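Local coordinates for protein probable L,D-transpeptidase 3 (Mycobacterium tuberculosis, PDB 6D4K) that is a probable L,D-transpeptidase of cell-wall peptidoglycan metabolism that makes no 3->3 cross-links from tetrapeptide stems and may anchor proteins to peptidoglycan, at residues G76-E79 against V85-W88; E137-P142 against A244-N249. All coordinates share one frame; numbering follows the deposited sequence.

Contact 1: G76-E79 against V85-W88; sequences GKFE and VVQW
Glu-79 and Gln-87 face each other as a hydrogen-bonded antiparallel pair, joined by two backbone bonds, Glu-79 N to Gln-87 O and Gln-87 N to Glu-79 O, each 2.8 Å long. Their side chains run side by side on the same face of the sheet and add a third link: Gln-87 NE2 donates to Glu-79 OE1 at 3.0 Å. The acceptor lies in the plane of the amide, whereas the donor reaches the carboxylate from above its plane, the two planes being turned 38° apart. These strands form a beta hairpin in the Ig-like domain, with 76-80 at the edge of a four-stranded antiparallel sheet and 85-90 next to it, paired on its other side with strand 45-49.

Aromatic packing occupies the other face. Phe-78 and Trp-88 make the adjoining non-hydrogen-bonded pair, and their rings meet edge-to-face: Trp-88 CD1 stands over the centre of the Phe-78 ring, with the planes at 65°. CG of Trp-88 is anti to its backbone N (chi1 -175°), a setting that lays the indole alongside the neighbouring strand, where Gly-76 CA covers one face 3.6 Å from Trp-88 CE2. Val-86 CG2 touches Phe-78 CD1 at 3.7 Å.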
loop_
_atom_site.group_PDB
_atom_site.type_symbol
_atom_site.label_atom_id
_atom_site.label_comp_id
_atom_site.label_asym_id
_atom_site.label_seq_id
_atom_site.Cartn_x
_atom_site.Cartn_y
_atom_site.Cartn_z
ATOM N N GLY A 76 18.199 -3.481 -2.102
ATOM C CA GLY A 76 16.890 -3.638 -2.701
ATOM C C GLY A 76 16.901 -4.606 -3.862
ATOM O O GLY A 76 17.916 -5.229 -4.179
ATOM N N LYS A 77 15.737 -4.746 -4.485
ATOM C CA LYS A 77 15.564 -5.707 -5.566
ATOM C C LYS A 77 14.781 -5.068 -6.707
ATOM O O LYS A 77 13.800 -4.366 -6.470
ATOM C CB LYS A 77 14.809 -6.949 -5.072
ATOM C CG LYS A 77 15.582 -7.792 -4.066
ATOM C CD LYS A 77 14.671 -8.784 -3.355
ATOM C CE LYS A 77 15.462 -9.670 -2.405
ATOM N NZ LYS A 77 15.978 -8.872 -1.267
ATOM N N PHE A 78 15.193 -5.350 -7.941
ATOM C CA PHE A 78 14.505 -4.833 -9.115
ATOM C C PHE A 78 13.331 -5.726 -9.503
ATOM O O PHE A 78 13.437 -6.957 -9.495
ATOM C CB PHE A 78 15.459 -4.744 -10.307
ATOM C CG PHE A 78 16.421 -3.586 -10.242
ATOM C CD1 PHE A 78 15.980 -2.280 -10.423
ATOM C CD2 PHE A 78 17.777 -3.805 -10.020
ATOM C CE1 PHE A 78 16.875 -1.221 -10.392
ATOM C CE2 PHE A 78 18.671 -2.747 -9.973
ATOM C CZ PHE A 78 18.224 -1.453 -10.166
ATOM N N GLU A 79 12.210 -5.087 -9.846
ATOM C CA GLU A 79 11.040 -5.764 -10.398
ATOM C C GLU A 79 10.593 -4.993 -11.628
ATOM O O GLU A 79 10.390 -3.779 -11.557
ATOM C CB GLU A 79 9.879 -5.770 -9.398
ATOM C CG GLU A 79 10.175 -6.361 -8.041
ATOM C CD GLU A 79 8.970 -6.283 -7.120
ATOM O OE1 GLU A 79 8.047 -5.484 -7.408
ATOM O OE2 GLU A 79 8.943 -7.030 -6.117
ATOM N N VAL A 85 9.525 0.098 -17.593
ATOM C CA VAL A 85 9.479 0.548 -16.205
ATOM C C VAL A 85 10.049 -0.545 -15.318
ATOM O O VAL A 85 9.509 -1.656 -15.269
ATOM C CB VAL A 85 8.066 0.923 -15.733
ATOM C CG1 VAL A 85 8.106 1.303 -14.244
ATOM C CG2 VAL A 85 7.506 2.085 -16.570
ATOM N N VAL A 86 11.110 -0.226 -14.584
ATOM C CA VAL A 86 11.626 -1.119 -13.552
ATOM C C VAL A 86 11.568 -0.384 -12.221
ATOM O O VAL A 86 11.910 0.799 -12.133
ATOM C CB VAL A 86 13.043 -1.683 -13.854
ATOM C CG1 VAL A 86 14.127 -0.599 -13.789
ATOM C CG2 VAL A 86 13.377 -2.866 -12.932
ATOM N N GLN A 87 11.107 -1.065 -11.186
ATOM C CA GLN A 87 11.112 -0.466 -9.864
ATOM C C GLN A 87 12.099 -1.191 -8.971
ATOM O O GLN A 87 12.301 -2.404 -9.099
ATOM C CB GLN A 87 9.730 -0.439 -9.216
ATOM C CG GLN A 87 9.218 -1.724 -8.647
ATOM C CD GLN A 87 7.922 -1.511 -7.921
ATOM O OE1 GLN A 87 7.428 -0.385 -7.847
ATOM N NE2 GLN A 87 7.341 -2.585 -7.408
ATOM N N TRP A 88 12.720 -0.434 -8.086
ATOM C CA TRP A 88 13.693 -0.963 -7.140
ATOM C C TRP A 88 13.028 -0.890 -5.775
ATOM O O TRP A 88 12.713 0.200 -5.289
ATOM C CB TRP A 88 14.952 -0.117 -7.226
ATOM C CG TRP A 88 16.108 -0.571 -6.405
ATOM C CD1 TRP A 88 17.076 -1.478 -6.761
ATOM C CD2 TRP A 88 16.475 -0.084 -5.112
ATOM N NE1 TRP A 88 18.017 -1.590 -5.753
ATOM C CE2 TRP A 88 17.658 -0.752 -4.728
ATOM C CE3 TRP A 88 15.902 0.835 -4.228
ATOM C CZ2 TRP A 88 18.289 -0.498 -3.515
ATOM C CZ3 TRP A 88 16.525 1.071 -3.017
ATOM C CH2 TRP A 88 17.710 0.403 -2.670
#

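Contact 2: E137-P142 against A244-N249; sequences EGPPPP and AEWYYN
One face of the Trp-246 indole, the one side chain of 244-249 that meets the loop segment, is covered by Gly-138 and Pro-139. Gly-138 CA sits 3.6 Å above the centroid of the six-membered ring of Trp-246, only 7° off its normal, a CH-pi contact made by backbone. The proline continues the cover over the pyrrole part: Pro-139 CD is 3.9 Å from the centroid of the five-membered ring of Trp-246, and Pro-139 CB reaches Trp-246 CD1 at 3.5 Å. At the benzo end, Glu-137 O comes within 3.1 Å of Trp-246 CH2, and in one of its two conformers the glutamate chain passes the indole near CZ2. No hydrogen bond joins the two segments.

Within the L,D-transpeptidase catalytic domain, this is a helix-to-loop contact at the surface, where the start of the loop between strands 135-136 and 157-159 is laid against helix 241-250. The bond from CA to CB of Trp-246 already points toward the loop, and a chi1 of -170°, with CG opposite the backbone N, carries the indole on against Gly-138 and Pro-139. Farther out, Trp-246 also packs on Val-130 and Ile-132 of strand 127-132 and on Met-158, which touches Pro-139 as well. Glu-137 is tied to Val-130 by a backbone hydrogen bond, and Tyr-247, the next residue of the helix, meets Phe-128 edge-to-face.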
loop_
_atom_site.group_PDB
_atom_site.type_symbol
_atom_site.label_atom_id
_atom_site.label_comp_id
_atom_site.label_asym_id
_atom_site.label_seq_id
_atom_site.Cartn_x
_atom_site.Cartn_y
_atom_site.Cartn_z
ATOM N N GLU A 137 -1.366 4.189 17.309
ATOM C CA GLU A 137 -2.303 5.284 17.496
ATOM C C GLU A 137 -3.497 5.106 16.568
ATOM O O GLU A 137 -3.380 4.557 15.472
ATOM C CB GLU A 137 -1.628 6.635 17.229
ATOM C CG GLU A 137 -2.480 7.826 17.606
ATOM C CD GLU A 137 -1.904 9.136 17.119
ATOM O OE1 GLU A 137 -0.822 9.123 16.495
ATOM O OE2 GLU A 137 -2.540 10.181 17.356
ATOM N N GLY A 138 -4.652 5.587 17.023
ATOM C CA GLY A 138 -5.866 5.568 16.237
ATOM C C GLY A 138 -6.725 6.780 16.541
ATOM O O GLY A 138 -6.326 7.670 17.299
ATOM N N PRO A 139 -7.923 6.841 15.964
ATOM C CA PRO A 139 -8.800 7.999 16.190
ATOM C C PRO A 139 -9.406 7.966 17.581
ATOM O O PRO A 139 -9.427 6.916 18.237
ATOM C CB PRO A 139 -9.889 7.825 15.122
ATOM C CG PRO A 139 -9.936 6.347 14.884
ATOM C CD PRO A 139 -8.526 5.855 15.050
ATOM N N PRO A 140 -9.898 9.108 18.070
ATOM C CA PRO A 140 -10.684 9.088 19.301
ATOM C C PRO A 140 -11.942 8.273 19.122
ATOM O O PRO A 140 -12.479 8.165 17.998
ATOM C CB PRO A 140 -11.005 10.574 19.528
ATOM C CG PRO A 140 -9.893 11.305 18.846
ATOM C CD PRO A 140 -9.568 10.475 17.634
ATOM N N PRO A 141 -12.461 7.680 20.191
ATOM C CA PRO A 141 -13.615 6.778 20.065
ATOM C C PRO A 141 -14.921 7.549 20.015
ATOM O O PRO A 141 -15.052 8.616 20.635
ATOM C CB PRO A 141 -13.532 5.929 21.341
ATOM C CG PRO A 141 -12.872 6.827 22.333
ATOM C CD PRO A 141 -11.909 7.692 21.558
ATOM N N PRO A 142 -15.915 7.042 19.281
ATOM C CA PRO A 142 -17.235 7.689 19.248
ATOM C C PRO A 142 -18.131 7.269 20.405
ATOM O O PRO A 142 -18.198 6.099 20.788
ATOM C CB PRO A 142 -17.831 7.184 17.926
ATOM C CG PRO A 142 -17.123 5.910 17.639
ATOM C CD PRO A 142 -15.750 6.035 18.218
ATOM N N ALA A 244 -11.163 3.884 8.837
ATOM C CA ALA A 244 -10.625 4.095 7.493
ATOM C C ALA A 244 -10.282 5.560 7.246
ATOM O O ALA A 244 -9.255 5.866 6.628
ATOM C CB ALA A 244 -11.622 3.594 6.444
ATOM N N GLU A 245 -11.143 6.481 7.690
ATOM C CA GLU A 245 -10.887 7.900 7.471
ATOM C C GLU A 245 -9.598 8.335 8.149
ATOM O O GLU A 245 -8.771 9.035 7.550
ATOM C CB GLU A 245 -12.067 8.732 7.976
ATOM C CG GLU A 245 -11.802 10.225 7.998
ATOM C CD GLU A 245 -12.926 11.003 8.643
ATOM O OE1 GLU A 245 -13.091 12.188 8.299
ATOM O OE2 GLU A 245 -13.643 10.431 9.493
ATOM N N TRP A 246 -9.404 7.906 9.398
ATOM C CA TRP A 246 -8.219 8.274 10.162
ATOM C C TRP A 246 -6.959 7.695 9.530
ATOM O O TRP A 246 -5.969 8.407 9.335
ATOM C CB TRP A 246 -8.387 7.787 11.603
ATOM C CG TRP A 246 -7.357 8.297 12.520
ATOM C CD1 TRP A 246 -7.418 9.435 13.273
ATOM C CD2 TRP A 246 -6.092 7.703 12.787
ATOM N NE1 TRP A 246 -6.271 9.577 14.000
ATOM C CE2 TRP A 246 -5.433 8.531 13.716
ATOM C CE3 TRP A 246 -5.450 6.545 12.338
ATOM C CZ2 TRP A 246 -4.157 8.243 14.198
ATOM C CZ3 TRP A 246 -4.184 6.263 12.814
ATOM C CH2 TRP A 246 -3.553 7.107 13.733
ATOM N N TYR A 247 -6.985 6.413 9.168
ATOM C CA TYR A 247 -5.826 5.806 8.512
ATOM C C TYR A 247 -5.532 6.474 7.168
ATOM O O TYR A 247 -4.380 6.781 6.852
ATOM C CB TYR A 247 -6.066 4.308 8.320
ATOM C CG TYR A 247 -4.983 3.655 7.511
ATOM C CD1 TYR A 247 -5.268 3.060 6.288
ATOM C CD2 TYR A 247 -3.676 3.609 7.980
ATOM C CE1 TYR A 247 -4.279 2.443 5.544
ATOM C CE2 TYR A 247 -2.677 3.000 7.240
ATOM C CZ TYR A 247 -2.986 2.409 6.024
ATOM O OH TYR A 247 -1.990 1.808 5.279
ATOM N N TYR A 248 -6.568 6.669 6.350
ATOM C CA TYR A 248 -6.423 7.342 5.061
ATOM C C TYR A 248 -5.760 8.706 5.232
ATOM O O TYR A 248 -4.836 9.062 4.499
ATOM C CB TYR A 248 -7.804 7.499 4.428
ATOM C CG TYR A 248 -7.846 8.188 3.085
ATOM C CD1 TYR A 248 -7.841 9.582 2.979
ATOM C CD2 TYR A 248 -7.968 7.445 1.913
ATOM C CE1 TYR A 248 -7.918 10.213 1.743
ATOM C CE2 TYR A 248 -8.053 8.065 0.679
ATOM C CZ TYR A 248 -8.014 9.445 0.597
ATOM O OH TYR A 248 -8.101 10.058 -0.635
ATOM N N ASN A 249 -6.232 9.485 6.200
ATOM C CA ASN A 249 -5.684 10.821 6.398
ATOM C C ASN A 249 -4.255 10.786 6.925
ATOM O O ASN A 249 -3.506 11.745 6.704
ATOM C CB ASN A 249 -6.584 11.633 7.334
ATOM C CG ASN A 249 -7.887 12.056 6.679
ATOM O OD1 ASN A 249 -7.990 12.155 5.451
ATOM N ND2 ASN A 249 -8.884 12.344 7.502
#

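In the fold
The two contacts lie on opposite sides of the chain's centre, their own centres about 33 Å apart, and share no structural element. Contact 1 is partly buried and joins neighbouring strands of one hairpin in the Ig-like domain. Contact 2 is a surface contact of the catalytic domain, bringing together a loop and a helix separated by 101 residues. Their chemistry differs accordingly: paired strands supply regular backbone hydrogen bonds, with polar side chains on one face and aromatic ones on the other, while the irregular loop lays mainly backbone and proline atoms against a single indole. Each uses a tryptophan, with glycine backbone over one of its faces.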